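PDB 4UXD: 2-dehydro-3-deoxy-d-gluconate/2-dehydro-3-deoxy-phosphogluconate aldolase from Picrophilus torridus, which is an aldolase of the dihydrodipicolinate synthetase family, built on a parallel-stranded (beta/alpha)8 barrel and assembled from several copies of the chain. Local coordinates for residues S100-K111 with Y139-M149. Numbering follows the deposited sequence.
Sequences SSSINEVNELMK and YYKEILSSNDM
Tyr139 reaches across from one helix to hydrogen-bond a backbone carbonyl in the loop that leads into the preceding outer helix, 103-115, its OH donating to Ser100 O at 2.8 Å and lying nearly along the C=O direction (164°). The setting is the (beta/alpha)8 barrel, in which neighbouring outer helices, here 103-115 and 133-144, run roughly parallel and pack side by side over strand 120-123; the short segments compared here have axes 10.5 Å apart at an angle of 35°. The phenol owes its reach to its first torsion: with CG anti to the backbone N (chi1 173°), the ring extends toward the start of the other helix, where Val106 CG2 lies 3.3 Å from Tyr139 OH and Ile103 CB 3.9 Å from Tyr139 CE1. Its own neighbour one turn on, Ile143, lays CD1 over one ring face, nearer its edge than its centre.

Ile143 also illustrates knobs-into-holes packing, its side chain entering the hollow between Ile103, Val106, Asn107 and Met110. Ile103 and Ile143 lie alongside one another, pointing opposite ways, CG1 to CG1 at 3.5 Å, while Ile103 CD1 continues to Glu142 CB at 3.6 Å. Val106 meets the same knob at about a right angle. Beneath this layer Val106 and Ile143 both rest on Leu123 of the strand, and Pro289 of the second subunit packs on Tyr139. Past the second helix the chain heads for strand 150-155, bringing Met149 SD to 4.1 Å from Met110 CB and 3.5 Å from Met110 O.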
ATOM      1  N   SER A 100     -11.602  -5.036 -21.270  1.00 15.22           N
ATOM      2  CA  SER A 100     -10.422  -5.657 -21.856  1.00 18.61           C
ATOM      3  C   SER A 100      -9.317  -4.607 -21.889  1.00 23.36           C
ATOM      4  O   SER A 100      -9.600  -3.432 -22.077  1.00 27.38           O
ATOM      5  CB  SER A 100     -10.693  -6.179 -23.271  1.00 19.59           C
ATOM      6  OG  SER A 100      -9.471  -6.398 -23.962  1.00 15.21           O
ATOM      7  N   SER A 101      -8.060  -5.012 -21.729  1.00 24.03           N
ATOM      8  CA  SER A 101      -6.955  -4.056 -21.834  1.00 21.71           C
ATOM      9  C   SER A 101      -6.620  -3.750 -23.293  1.00 20.78           C
ATOM     10  O   SER A 101      -5.883  -2.803 -23.581  1.00 20.52           O
ATOM     11  CB  SER A 101      -5.712  -4.575 -21.108  1.00 18.26           C
ATOM     12  OG  SER A 101      -5.876  -4.481 -19.708  1.00 14.02           O
ATOM     13  N   SER A 102      -7.159  -4.554 -24.204  1.00 16.66           N
ATOM     14  CA  SER A 102      -6.983  -4.331 -25.634  1.00 20.91           C
ATOM     15  C   SER A 102      -8.117  -3.456 -26.142  1.00 26.16           C
ATOM     16  O   SER A 102      -9.285  -3.847 -26.074  1.00 17.96           O
ATOM     17  CB  SER A 102      -6.939  -5.666 -26.402  1.00 28.44           C
ATOM     18  OG  SER A 102      -7.060  -5.488 -27.810  1.00 22.44           O
ATOM     19  N   ILE A 103      -7.773  -2.264 -26.628  1.00 31.42           N
ATOM     20  CA  ILE A 103      -8.770  -1.361 -27.197  1.00 24.27           C
ATOM     21  C   ILE A 103      -9.487  -2.039 -28.386  1.00 27.16           C
ATOM     22  O   ILE A 103     -10.645  -1.729 -28.673  1.00 28.22           O
ATOM     23  CB  ILE A 103      -8.138  -0.003 -27.642  1.00 18.01           C
ATOM     24  CG1 ILE A 103      -9.215   0.909 -28.221  1.00 26.69           C
ATOM     25  CG2 ILE A 103      -7.069  -0.209 -28.688  1.00 25.36           C
ATOM     26  CD1 ILE A 103      -8.792   2.343 -28.382  1.00 29.50           C
ATOM     27  N   ASN A 104      -8.820  -2.986 -29.050  1.00 25.16           N
ATOM     28  CA  ASN A 104      -9.440  -3.731 -30.156  1.00 23.26           C
ATOM     29  C   ASN A 104     -10.569  -4.640 -29.709  1.00 27.67           C
ATOM     30  O   ASN A 104     -11.545  -4.806 -30.432  1.00 26.41           O
ATOM     31  CB  ASN A 104      -8.414  -4.583 -30.890  1.00 28.43           C
ATOM     32  CG  ASN A 104      -7.540  -3.773 -31.814  1.00 25.99           C
ATOM     33  OD1 ASN A 104      -7.296  -2.587 -31.586  1.00 30.11           O
ATOM     34  ND2 ASN A 104      -7.055  -4.412 -32.867  1.00 18.12           N
ATOM     35  N   GLU A 105     -10.441  -5.246 -28.530  1.00 28.55           N
ATOM     36  CA  GLU A 105     -11.478  -6.155 -28.056  1.00 27.96           C
ATOM     37  C   GLU A 105     -12.701  -5.352 -27.617  1.00 23.95           C
ATOM     38  O   GLU A 105     -13.835  -5.774 -27.831  1.00 21.25           O
ATOM     39  CB  GLU A 105     -10.965  -7.040 -26.911  1.00 21.97           C
ATOM     40  CG  GLU A 105      -9.860  -8.001 -27.308  1.00 21.18           C
ATOM     41  CD  GLU A 105      -9.505  -8.966 -26.201  1.00 24.20           C
ATOM     42  OE1 GLU A 105      -9.659  -8.599 -25.021  1.00 19.12           O
ATOM     43  OE2 GLU A 105      -9.093 -10.102 -26.516  1.00 28.60           O
ATOM     44  N   VAL A 106     -12.463  -4.181 -27.038  1.00 13.71           N
ATOM     45  CA  VAL A 106     -13.541  -3.309 -26.601  1.00 24.37           C
ATOM     46  C   VAL A 106     -14.394  -2.860 -27.804  1.00 27.07           C
ATOM     47  O   VAL A 106     -15.615  -3.011 -27.787  1.00 24.07           O
ATOM     48  CB  VAL A 106     -12.993  -2.049 -25.834  1.00 22.43           C
ATOM     49  CG1 VAL A 106     -14.120  -1.223 -25.267  1.00 19.35           C
ATOM     50  CG2 VAL A 106     -12.068  -2.454 -24.696  1.00 27.69           C
ATOM     51  N   ASN A 107     -13.749  -2.320 -28.837  1.00 26.29           N
ATOM     52  CA  ASN A 107     -14.449  -1.866 -30.039  1.00 22.42           C
ATOM     53  C   ASN A 107     -15.263  -2.978 -30.648  1.00 21.80           C
ATOM     54  O   ASN A 107     -16.418  -2.791 -31.012  1.00 29.93           O
ATOM     55  CB  ASN A 107     -13.468  -1.345 -31.082  1.00 21.20           C
ATOM     56  CG  ASN A 107     -12.778  -0.086 -30.647  1.00 29.02           C
ATOM     57  OD1 ASN A 107     -13.333   0.714 -29.890  1.00 36.62           O
ATOM     58  ND2 ASN A 107     -11.553   0.100 -31.113  1.00 30.13           N
ATOM     59  N   GLU A 108     -14.645  -4.144 -30.756  1.00 22.80           N
ATOM     60  CA  GLU A 108     -15.327  -5.334 -31.241  1.00 26.92           C
ATOM     61  C   GLU A 108     -16.547  -5.666 -30.374  1.00 26.89           C
ATOM     62  O   GLU A 108     -17.658  -5.773 -30.898  1.00 28.01           O
ATOM     63  CB  GLU A 108     -14.345  -6.505 -31.276  1.00 32.24           C
ATOM     64  CG  GLU A 108     -14.770  -7.702 -32.122  1.00 36.71           C
ATOM     65  CD  GLU A 108     -13.597  -8.619 -32.464  1.00 43.92           C
ATOM     66  OE1 GLU A 108     -12.451  -8.129 -32.515  1.00 52.12           O
ATOM     67  OE2 GLU A 108     -13.806  -9.830 -32.677  1.00 45.17           O
ATOM     68  N   LEU A 109     -16.338  -5.803 -29.060  1.00 25.39           N
ATOM     69  CA  LEU A 109     -17.405  -6.145 -28.114  1.00 21.85           C
ATOM     70  C   LEU A 109     -18.523  -5.101 -28.061  1.00 28.30           C
ATOM     71  O   LEU A 109     -19.679  -5.436 -27.787  1.00 25.51           O
ATOM     72  CB  LEU A 109     -16.842  -6.325 -26.700  1.00 18.15           C
ATOM     73  CG  LEU A 109     -16.110  -7.626 -26.377  1.00 33.29           C
ATOM     74  CD1 LEU A 109     -15.285  -7.483 -25.086  1.00 28.84           C
ATOM     75  CD2 LEU A 109     -17.070  -8.819 -26.276  1.00 36.44           C
ATOM     76  N   MET A 110     -18.183  -3.838 -28.301  1.00 27.06           N
ATOM     77  CA  MET A 110     -19.194  -2.781 -28.267  1.00 34.71           C
ATOM     78  C   MET A 110     -20.003  -2.770 -29.558  1.00 29.39           C
ATOM     79  O   MET A 110     -21.229  -2.709 -29.532  1.00 26.94           O
ATOM     80  CB  MET A 110     -18.550  -1.416 -28.020  1.00 30.07           C
ATOM     81  CG  MET A 110     -18.236  -1.163 -26.539  1.00 28.54           C
ATOM     82  SD  MET A 110     -18.015   0.587 -26.112  1.00 37.96           S
ATOM     83  CE  MET A 110     -16.632   0.951 -27.147  1.00 31.20           C
ATOM     84  N   LYS A 111     -19.296  -2.846 -30.676  1.00 33.85           N
ATOM     85  CA  LYS A 111     -19.900  -2.943 -31.994  1.00 35.60           C
ATOM     86  C   LYS A 111     -20.867  -4.109 -32.060  1.00 31.95           C
ATOM     87  O   LYS A 111     -21.966  -3.997 -32.592  1.00 28.02           O
ATOM     88  CB  LYS A 111     -18.808  -3.099 -33.060  1.00 38.51           C
ATOM     89  CG  LYS A 111     -19.310  -3.104 -34.487  1.00 52.24           C
ATOM     90  CD  LYS A 111     -18.216  -2.678 -35.460  1.00 66.37           C
ATOM     91  CE  LYS A 111     -17.100  -3.704 -35.540  1.00 67.33           C
ATOM     92  NZ  LYS A 111     -15.959  -3.220 -36.361  1.00 75.30           N
ATOM     93  N   TYR A 139      -7.280   6.582 -23.737  1.00 26.57           N
ATOM     94  CA  TYR A 139      -7.860   5.287 -24.048  1.00 26.79           C
ATOM     95  C   TYR A 139      -9.405   5.353 -24.164  1.00 28.41           C
ATOM     96  O   TYR A 139      -9.979   4.863 -25.146  1.00 20.49           O
ATOM     97  CB  TYR A 139      -7.414   4.306 -22.985  1.00 19.89           C
ATOM     98  CG  TYR A 139      -8.033   2.951 -23.030  1.00 23.88           C
ATOM     99  CD1 TYR A 139      -7.496   1.949 -23.820  1.00 24.74           C
ATOM    100  CD2 TYR A 139      -9.133   2.653 -22.233  1.00 27.57           C
ATOM    101  CE1 TYR A 139      -8.049   0.687 -23.835  1.00 23.34           C
ATOM    102  CE2 TYR A 139      -9.696   1.401 -22.242  1.00 28.14           C
ATOM    103  CZ  TYR A 139      -9.151   0.421 -23.046  1.00 30.98           C
ATOM    104  OH  TYR A 139      -9.710  -0.830 -23.037  1.00 36.71           O
ATOM    105  N   TYR A 140     -10.068   5.974 -23.189  1.00 20.95           N
ATOM    106  CA  TYR A 140     -11.510   6.220 -23.284  1.00 23.46           C
ATOM    107  C   TYR A 140     -11.841   7.147 -24.457  1.00 30.22           C
ATOM    108  O   TYR A 140     -12.881   7.014 -25.099  1.00 24.23           O
ATOM    109  CB  TYR A 140     -12.059   6.828 -21.988  1.00 19.92           C
ATOM    110  CG  TYR A 140     -12.361   5.819 -20.907  1.00 19.72           C
ATOM    111  CD1 TYR A 140     -13.609   5.216 -20.813  1.00 14.23           C
ATOM    112  CD2 TYR A 140     -11.390   5.466 -19.983  1.00 20.27           C
ATOM    113  CE1 TYR A 140     -13.880   4.300 -19.826  1.00 20.10           C
ATOM    114  CE2 TYR A 140     -11.647   4.552 -18.989  1.00 22.85           C
ATOM    115  CZ  TYR A 140     -12.888   3.969 -18.905  1.00 25.53           C
ATOM    116  OH  TYR A 140     -13.115   3.050 -17.895  1.00 17.67           O
ATOM    117  N   LYS A 141     -10.947   8.087 -24.728  1.00 25.86           N
ATOM    118  CA  LYS A 141     -11.125   9.025 -25.824  1.00 29.22           C
ATOM    119  C   LYS A 141     -11.253   8.293 -27.167  1.00 37.26           C
ATOM    120  O   LYS A 141     -12.233   8.468 -27.902  1.00 28.51           O
ATOM    121  CB  LYS A 141      -9.947  10.005 -25.851  1.00 29.44           C
ATOM    122  CG  LYS A 141     -10.035  11.113 -26.887  1.00 46.08           C
ATOM    123  CD  LYS A 141      -9.377  12.379 -26.335  1.00 58.62           C
ATOM    124  CE  LYS A 141      -8.990  13.416 -27.393  1.00 59.23           C
ATOM    125  NZ  LYS A 141      -8.877  12.877 -28.771  1.00 66.91           N
ATOM    126  N   GLU A 142     -10.258   7.467 -27.470  1.00 28.58           N
ATOM    127  CA  GLU A 142     -10.208   6.761 -28.734  1.00 28.53           C
ATOM    128  C   GLU A 142     -11.431   5.877 -28.899  1.00 36.46           C
ATOM    129  O   GLU A 142     -11.967   5.717 -29.997  1.00 38.08           O
ATOM    130  CB  GLU A 142      -8.938   5.914 -28.807  1.00 36.15           C
ATOM    131  CG  GLU A 142      -8.473   5.589 -30.215  1.00 51.77           C
ATOM    132  CD  GLU A 142      -7.296   6.450 -30.649  1.00 71.81           C
ATOM    133  OE1 GLU A 142      -7.248   7.639 -30.253  1.00 73.06           O
ATOM    134  OE2 GLU A 142      -6.414   5.931 -31.372  1.00 65.36           O
ATOM    135  N   ILE A 143     -11.871   5.304 -27.786  1.00 32.24           N
ATOM    136  CA  ILE A 143     -12.947   4.334 -27.807  1.00 33.41           C
ATOM    137  C   ILE A 143     -14.300   5.035 -28.012  1.00 38.11           C
ATOM    138  O   ILE A 143     -15.077   4.672 -28.902  1.00 31.51           O
ATOM    139  CB  ILE A 143     -12.936   3.506 -26.508  1.00 29.05           C
ATOM    140  CG1 ILE A 143     -11.740   2.562 -26.507  1.00 29.01           C
ATOM    141  CG2 ILE A 143     -14.190   2.685 -26.361  1.00 27.62           C
ATOM    142  CD1 ILE A 143     -11.375   1.993 -25.140  1.00 20.31           C
ATOM    143  N   LEU A 144     -14.563   6.040 -27.184  1.00 29.99           N
ATOM    144  CA  LEU A 144     -15.807   6.792 -27.249  1.00 36.76           C
ATOM    145  C   LEU A 144     -15.977   7.502 -28.590  1.00 48.00           C
ATOM    146  O   LEU A 144     -17.098   7.844 -28.975  1.00 47.42           O
ATOM    147  CB  LEU A 144     -15.864   7.824 -26.125  1.00 32.86           C
ATOM    148  CG  LEU A 144     -15.901   7.270 -24.703  1.00 38.37           C
ATOM    149  CD1 LEU A 144     -15.673   8.401 -23.697  1.00 41.55           C
ATOM    150  CD2 LEU A 144     -17.206   6.577 -24.438  1.00 31.90           C
ATOM    151  N   SER A 145     -14.864   7.742 -29.284  1.00 39.64           N
ATOM    152  CA  SER A 145     -14.895   8.402 -30.582  1.00 31.55           C
ATOM    153  C   SER A 145     -15.355   7.466 -31.685  1.00 43.19           C
ATOM    154  O   SER A 145     -15.588   7.905 -32.810  1.00 47.65           O
ATOM    155  CB  SER A 145     -13.520   8.956 -30.942  1.00 28.37           C
ATOM    156  OG  SER A 145     -13.287  10.186 -30.292  1.00 41.72           O
ATOM    157  N   SER A 146     -15.488   6.184 -31.356  1.00 38.52           N
ATOM    158  CA  SER A 146     -15.805   5.165 -32.348  1.00 39.58           C
ATOM    159  C   SER A 146     -17.096   4.413 -32.021  1.00 40.98           C
ATOM    160  O   SER A 146     -17.461   3.473 -32.714  1.00 43.44           O
ATOM    161  CB  SER A 146     -14.643   4.179 -32.450  1.00 43.97           C
ATOM    162  OG  SER A 146     -13.437   4.863 -32.729  1.00 44.11           O
ATOM    163  N   ASN A 147     -17.785   4.822 -30.966  1.00 42.10           N
ATOM    164  CA  ASN A 147     -18.958   4.086 -30.520  1.00 50.30           C
ATOM    165  C   ASN A 147     -19.976   4.998 -29.852  1.00 55.69           C
ATOM    166  O   ASN A 147     -19.763   5.504 -28.739  1.00 47.13           O
ATOM    167  CB  ASN A 147     -18.551   2.962 -29.564  1.00 45.21           C
ATOM    168  CG  ASN A 147     -17.656   1.936 -30.218  1.00 39.40           C
ATOM    169  OD1 ASN A 147     -16.438   1.977 -30.071  1.00 41.74           O
ATOM    170  ND2 ASN A 147     -18.253   1.019 -30.964  1.00 50.63           N
ATOM    171  N   ASP A 148     -21.091   5.184 -30.548  1.00 49.66           N
ATOM    172  CA  ASP A 148     -22.115   6.121 -30.136  1.00 46.58           C
ATOM    173  C   ASP A 148     -22.904   5.618 -28.921  1.00 55.05           C
ATOM    174  O   ASP A 148     -23.490   6.419 -28.179  1.00 49.97           O
ATOM    175  CB  ASP A 148     -23.065   6.391 -31.307  1.00 35.99           C
ATOM    176  CG  ASP A 148     -23.401   7.861 -31.447  1.00 57.85           C
ATOM    177  OD1 ASP A 148     -24.262   8.356 -30.684  1.00 71.14           O
ATOM    178  OD2 ASP A 148     -22.794   8.528 -32.314  1.00 67.11           O
ATOM    179  N   MET A 149     -22.902   4.303 -28.704  1.00 42.82           N
ATOM    180  CA  MET A 149     -23.819   3.699 -27.740  1.00 36.08           C
ATOM    181  C   MET A 149     -23.616   4.179 -26.307  1.00 34.03           C
ATOM    182  O   MET A 149     -22.584   4.750 -25.946  1.00 32.67           O
ATOM    183  CB  MET A 149     -23.717   2.172 -27.785  1.00 34.05           C
ATOM    184  CG  MET A 149     -22.491   1.571 -27.156  1.00 24.72           C
ATOM    185  SD  MET A 149     -22.435  -0.229 -27.342  1.00 33.11           S
ATOM    186  CE  MET A 149     -23.924  -0.680 -26.444  1.00 30.08           C
TER